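Local atomic coordinates of phosphoribosylaminoimidazole-succinocarboxamide synthase (Pyrococcus horikoshii, PDB entry 3U55), a protein that catalyses the ATP-dependent ligation of L-aspartate to the carboxylate of carboxyaminoimidazole ribonucleotide, giving SAICAR, a step of de novo purine biosynthesis. Residues K45-F57 with H68-V80. Residues are numbered along the deposited sequence; the frame is centred on the assembly and turned at random. Where two conformers were deposited one is given.
Sequences KGWLNAQLSVIFF and HFIGVAGGNRLIV
F57 of helix 45-57 meets three residues of the hairpin 68-80 along its length. At the root, F57 CB lies 3.7 Å from F69 CB, and CG and CD2 also touch that methylene. Further out CE2 lies 3.9 Å from H68 NE2 and, more loosely, near L78 CD1 at the ring edge. At the tip CZ comes 3.6 Å from H68 NE2 and also meets CD2: the imidazole turns this NE2-CD2 edge to the phenyl face in an offset edge-to-face pair, planes at 78°. F57 CG stands anti to its carbonyl carbon and beside the backbone N (chi1 -73°), a setting from which the ring reaches from F69 to H68. A leucine here has no ring face, and H68 would probably lose its edge-to-face partner, with a gap opening beside L78. V80 CG1 lies over one face of the imidazole, and a weak hydrogen bond joins H68 NE2 to D190 O.

One turn earlier V54 packs against side chains from both strands. Its CG2 is pressed to 3.3 Å from L78 CD2, tighter than usual, and also meets V72 CG1 and F69 CE1, while CG1 reaches F69 CZ. Near the start of the helix the polar link runs through water. N76 OD1 packs against W47 CA and CB and meets the indole edge near its plane, the amide steeply inclined to the ring. One water accepts from both W47 N and N76 ND2; a second, between Q51 NE2 and G75 O, has short distances and is less certain. G46 backs the N76 amide, where a side chain would clash with ND2. The type II' turn G74-R77 closes the hairpin.

Within the SAICAR synthetase fold, the helix packs as a layer on one face of a four-stranded antiparallel sheet, its segment at 37° to strand 77-80, with strand 22-27 also touching A50 and S53, and helices 143-165 and 220-232 packing against other residues of helix 45-62.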
loop_
_atom_site.group_PDB
_atom_site.type_symbol
_atom_site.label_atom_id
_atom_site.label_comp_id
_atom_site.label_asym_id
_atom_site.label_seq_id
_atom_site.Cartn_x
_atom_site.Cartn_y
_atom_site.Cartn_z
ATOM N N LYS A 45 -5.954 -29.157 -15.619
ATOM C CA LYS A 45 -5.285 -28.037 -14.945
ATOM C C LYS A 45 -4.956 -28.370 -13.486
ATOM O O LYS A 45 -3.862 -28.065 -13.003
ATOM C CB LYS A 45 -6.117 -26.752 -15.018
ATOM C CG LYS A 45 -5.450 -25.557 -14.334
ATOM C CD LYS A 45 -6.235 -24.260 -14.487
ATOM C CE LYS A 45 -7.331 -24.124 -13.442
ATOM N NZ LYS A 45 -6.819 -23.832 -12.064
ATOM N N GLY A 46 -5.910 -28.996 -12.800
ATOM C CA GLY A 46 -5.719 -29.429 -11.414
ATOM C C GLY A 46 -4.487 -30.295 -11.240
ATOM O O GLY A 46 -3.669 -30.053 -10.343
ATOM N N TRP A 47 -4.347 -31.295 -12.110
ATOM C CA TRP A 47 -3.209 -32.209 -12.071
ATOM C C TRP A 47 -1.888 -31.468 -12.251
ATOM O O TRP A 47 -0.954 -31.661 -11.471
ATOM C CB TRP A 47 -3.358 -33.315 -13.122
ATOM C CG TRP A 47 -2.356 -34.427 -12.979
ATOM C CD1 TRP A 47 -2.505 -35.579 -12.252
ATOM C CD2 TRP A 47 -1.058 -34.497 -13.579
ATOM N NE1 TRP A 47 -1.380 -36.360 -12.362
ATOM C CE2 TRP A 47 -0.474 -35.719 -13.167
ATOM C CE3 TRP A 47 -0.327 -33.644 -14.421
ATOM C CZ2 TRP A 47 0.805 -36.110 -13.570
ATOM C CZ3 TRP A 47 0.944 -34.035 -14.821
ATOM C CH2 TRP A 47 1.496 -35.260 -14.396
ATOM N N LEU A 48 -1.826 -30.609 -13.265
ATOM C CA LEU A 48 -0.631 -29.814 -13.535
ATOM C C LEU A 48 -0.249 -28.907 -12.366
ATOM O O LEU A 48 0.907 -28.898 -11.943
ATOM C CB LEU A 48 -0.800 -29.004 -14.825
ATOM C CG LEU A 48 -0.829 -29.864 -16.095
ATOM C CD1 LEU A 48 -1.502 -29.114 -17.246
ATOM C CD2 LEU A 48 0.576 -30.347 -16.477
ATOM N N ASN A 49 -1.216 -28.159 -11.842
ATOM C CA ASN A 49 -0.954 -27.269 -10.705
ATOM C C ASN A 49 -0.510 -28.023 -9.449
ATOM O O ASN A 49 0.388 -27.564 -8.732
ATOM C CB ASN A 49 -2.160 -26.368 -10.414
ATOM C CG ASN A 49 -2.396 -25.332 -11.505
ATOM O OD1 ASN A 49 -1.543 -25.109 -12.359
ATOM N ND2 ASN A 49 -3.567 -24.709 -11.485
ATOM N N ALA A 50 -1.120 -29.183 -9.201
ATOM C CA ALA A 50 -0.725 -30.041 -8.080
ATOM C C ALA A 50 0.722 -30.519 -8.232
ATOM O O ALA A 50 1.525 -30.383 -7.302
ATOM C CB ALA A 50 -1.670 -31.226 -7.946
ATOM N N GLN A 51 1.043 -31.058 -9.410
ATOM C CA GLN A 51 2.371 -31.600 -9.704
ATOM C C GLN A 51 3.456 -30.528 -9.626
ATOM O O GLN A 51 4.525 -30.752 -9.045
ATOM C CB GLN A 51 2.402 -32.263 -11.087
ATOM C CG GLN A 51 1.551 -33.516 -11.221
ATOM C CD GLN A 51 1.993 -34.643 -10.307
ATOM O OE1 GLN A 51 3.158 -35.035 -10.299
ATOM N NE2 GLN A 51 1.056 -35.177 -9.540
ATOM N N LEU A 52 3.173 -29.370 -10.214
ATOM C CA LEU A 52 4.122 -28.256 -10.190
ATOM C C LEU A 52 4.324 -27.687 -8.779
ATOM O O LEU A 52 5.443 -27.313 -8.411
ATOM C CB LEU A 52 3.707 -27.173 -11.187
ATOM C CG LEU A 52 3.868 -27.585 -12.653
ATOM C CD1 LEU A 52 3.108 -26.643 -13.570
ATOM C CD2 LEU A 52 5.341 -27.669 -13.058
ATOM N N SER A 53 3.257 -27.648 -7.985
ATOM C CA SER A 53 3.368 -27.214 -6.590
ATOM C C SER A 53 4.318 -28.129 -5.824
ATOM O O SER A 53 5.208 -27.660 -5.118
ATOM C CB SER A 53 1.998 -27.179 -5.905
ATOM O OG SER A 53 1.215 -26.090 -6.361
ATOM N N VAL A 54 4.129 -29.437 -5.985
ATOM C CA VAL A 54 4.990 -30.441 -5.357
ATOM C C VAL A 54 6.451 -30.218 -5.740
ATOM O O VAL A 54 7.325 -30.178 -4.868
ATOM C CB VAL A 54 4.531 -31.881 -5.708
ATOM C CG1 VAL A 54 5.556 -32.910 -5.262
ATOM C CG2 VAL A 54 3.203 -32.176 -5.056
ATOM N N ILE A 55 6.706 -30.053 -7.037
ATOM C CA ILE A 55 8.058 -29.798 -7.524
ATOM C C ILE A 55 8.675 -28.569 -6.835
ATOM O O ILE A 55 9.792 -28.636 -6.315
ATOM C CB ILE A 55 8.097 -29.633 -9.062
ATOM C CG1 ILE A 55 7.840 -30.981 -9.749
ATOM C CG2 ILE A 55 9.442 -29.057 -9.510
ATOM C CD1 ILE A 55 7.382 -30.871 -11.190
ATOM N N PHE A 56 7.942 -27.455 -6.834
ATOM C CA PHE A 56 8.440 -26.221 -6.228
ATOM C C PHE A 56 8.614 -26.328 -4.714
ATOM O O PHE A 56 9.630 -25.880 -4.190
ATOM C CB PHE A 56 7.567 -25.019 -6.599
ATOM C CG PHE A 56 7.626 -24.643 -8.065
ATOM C CD1 PHE A 56 8.849 -24.414 -8.699
ATOM C CD2 PHE A 56 6.455 -24.484 -8.801
ATOM C CE1 PHE A 56 8.901 -24.049 -10.053
ATOM C CE2 PHE A 56 6.491 -24.116 -10.143
ATOM C CZ PHE A 56 7.717 -23.902 -10.775
ATOM N N PHE A 57 7.641 -26.916 -4.015
ATOM C CA PHE A 57 7.758 -27.116 -2.558
ATOM C C PHE A 57 8.991 -27.932 -2.191
ATOM O O PHE A 57 9.709 -27.587 -1.249
ATOM C CB PHE A 57 6.523 -27.794 -1.956
ATOM C CG PHE A 57 5.301 -26.909 -1.865
ATOM C CD1 PHE A 57 5.405 -25.570 -1.502
ATOM C CD2 PHE A 57 4.033 -27.442 -2.105
ATOM C CE1 PHE A 57 4.261 -24.764 -1.408
ATOM C CE2 PHE A 57 2.887 -26.648 -2.012
ATOM C CZ PHE A 57 3.000 -25.309 -1.666
ATOM N N HIS A 68 4.273 -25.980 3.904
ATOM C CA HIS A 68 3.225 -26.833 4.457
ATOM C C HIS A 68 3.159 -28.223 3.801
ATOM O O HIS A 68 2.341 -29.052 4.192
ATOM C CB HIS A 68 1.864 -26.113 4.481
ATOM C CG HIS A 68 1.220 -25.933 3.135
ATOM N ND1 HIS A 68 -0.126 -25.656 2.997
ATOM C CD2 HIS A 68 1.726 -25.970 1.880
ATOM C CE1 HIS A 68 -0.419 -25.536 1.714
ATOM N NE2 HIS A 68 0.686 -25.724 1.015
ATOM N N PHE A 69 4.026 -28.474 2.822
ATOM C CA PHE A 69 3.994 -29.737 2.087
ATOM C C PHE A 69 4.409 -30.931 2.952
ATOM O O PHE A 69 5.496 -30.937 3.525
ATOM C CB PHE A 69 4.863 -29.674 0.823
ATOM C CG PHE A 69 4.922 -30.981 0.064
ATOM C CD1 PHE A 69 3.787 -31.484 -0.574
ATOM C CD2 PHE A 69 6.106 -31.713 0.000
ATOM C CE1 PHE A 69 3.831 -32.698 -1.271
ATOM C CE2 PHE A 69 6.162 -32.929 -0.693
ATOM C CZ PHE A 69 5.022 -33.420 -1.331
ATOM N N ILE A 70 3.537 -31.931 3.031
ATOM C CA ILE A 70 3.860 -33.195 3.710
ATOM C C ILE A 70 4.016 -34.336 2.694
ATOM O O ILE A 70 5.048 -35.008 2.663
ATOM C CB ILE A 70 2.822 -33.555 4.810
ATOM C CG1 ILE A 70 2.855 -32.503 5.933
ATOM C CG2 ILE A 70 3.090 -34.965 5.382
ATOM C CD1 ILE A 70 1.719 -32.614 6.944
ATOM N N GLY A 71 2.997 -34.540 1.864
ATOM C CA GLY A 71 3.041 -35.588 0.848
ATOM C C GLY A 71 1.914 -35.541 -0.165
ATOM O O GLY A 71 1.021 -34.687 -0.095
ATOM N N VAL A 72 1.968 -36.469 -1.119
ATOM C CA VAL A 72 0.909 -36.625 -2.116
ATOM C C VAL A 72 -0.087 -37.688 -1.671
ATOM O O VAL A 72 0.289 -38.674 -1.034
ATOM C CB VAL A 72 1.470 -36.968 -3.527
ATOM C CG1 VAL A 72 2.190 -35.763 -4.120
ATOM C CG2 VAL A 72 2.409 -38.166 -3.473
ATOM N N ALA A 73 -1.356 -37.468 -1.998
ATOM C CA ALA A 73 -2.427 -38.382 -1.625
ATOM C C ALA A 73 -3.163 -38.872 -2.869
ATOM O O ALA A 73 -4.385 -39.047 -2.846
ATOM C CB ALA A 73 -3.394 -37.697 -0.667
ATOM N N GLY A 74 -2.411 -39.075 -3.951
ATOM C CA GLY A 74 -2.961 -39.564 -5.214
ATOM C C GLY A 74 -3.851 -38.564 -5.927
ATOM O O GLY A 74 -4.460 -37.694 -5.296
ATOM N N GLY A 75 -3.930 -38.692 -7.249
ATOM C CA GLY A 75 -4.708 -37.765 -8.070
ATOM C C GLY A 75 -4.175 -36.346 -7.979
ATOM O O GLY A 75 -2.984 -36.113 -8.179
ATOM N N ASN A 76 -5.068 -35.406 -7.672
ATOM C CA ASN A 76 -4.723 -33.990 -7.551
ATOM C C ASN A 76 -4.703 -33.528 -6.096
ATOM O O ASN A 76 -4.961 -32.354 -5.812
ATOM C CB ASN A 76 -5.734 -33.131 -8.310
ATOM C CG ASN A 76 -5.788 -33.445 -9.790
ATOM O OD1 ASN A 76 -4.955 -34.185 -10.319
ATOM N ND2 ASN A 76 -6.773 -32.871 -10.470
ATOM N N ARG A 77 -4.400 -34.452 -5.189
ATOM C CA ARG A 77 -4.470 -34.205 -3.747
ATOM C C ARG A 77 -3.088 -34.158 -3.109
ATOM O O ARG A 77 -2.254 -35.045 -3.345
ATOM C CB ARG A 77 -5.298 -35.297 -3.055
ATOM C CG ARG A 77 -6.748 -35.394 -3.500
ATOM C CD ARG A 77 -7.450 -36.556 -2.806
ATOM N NE ARG A 77 -6.824 -37.840 -3.117
ATOM C CZ ARG A 77 -7.219 -38.643 -4.102
ATOM N NH1 ARG A 77 -8.239 -38.296 -4.875
ATOM N NH2 ARG A 77 -6.591 -39.790 -4.317
ATOM N N LEU A 78 -2.853 -33.125 -2.301
ATOM C CA LEU A 78 -1.648 -33.018 -1.493
ATOM C C LEU A 78 -2.050 -33.092 -0.028
ATOM O O LEU A 78 -3.113 -32.605 0.354
ATOM C CB LEU A 78 -0.906 -31.696 -1.747
ATOM C CG LEU A 78 -0.396 -31.297 -3.137
ATOM C CD1 LEU A 78 0.720 -30.248 -2.996
ATOM C CD2 LEU A 78 0.099 -32.499 -3.917
ATOM N N ILE A 79 -1.203 -33.714 0.783
ATOM C CA ILE A 79 -1.350 -33.655 2.230
ATOM C C ILE A 79 -0.462 -32.520 2.715
ATOM O O ILE A 79 0.725 -32.478 2.400
ATOM C CB ILE A 79 -0.953 -34.965 2.922
ATOM C CG1 ILE A 79 -1.720 -36.145 2.314
ATOM C CG2 ILE A 79 -1.248 -34.876 4.421
ATOM C CD1 ILE A 79 -1.131 -37.492 2.657
ATOM N N VAL A 80 -1.069 -31.603 3.461
ATOM C CA VAL A 80 -0.409 -30.386 3.918
ATOM C C VAL A 80 -0.602 -30.206 5.423
ATOM O O VAL A 80 -1.574 -30.701 6.000
ATOM C CB VAL A 80 -0.895 -29.115 3.133
ATOM C CG1 VAL A 80 -0.558 -29.229 1.643
ATOM C CG2 VAL A 80 -2.395 -28.861 3.331
HETATM O O HOH W 1 -6.873 -32.255 -13.113
HETATM O O HOH W 2 -1.458 -34.451 -9.322
#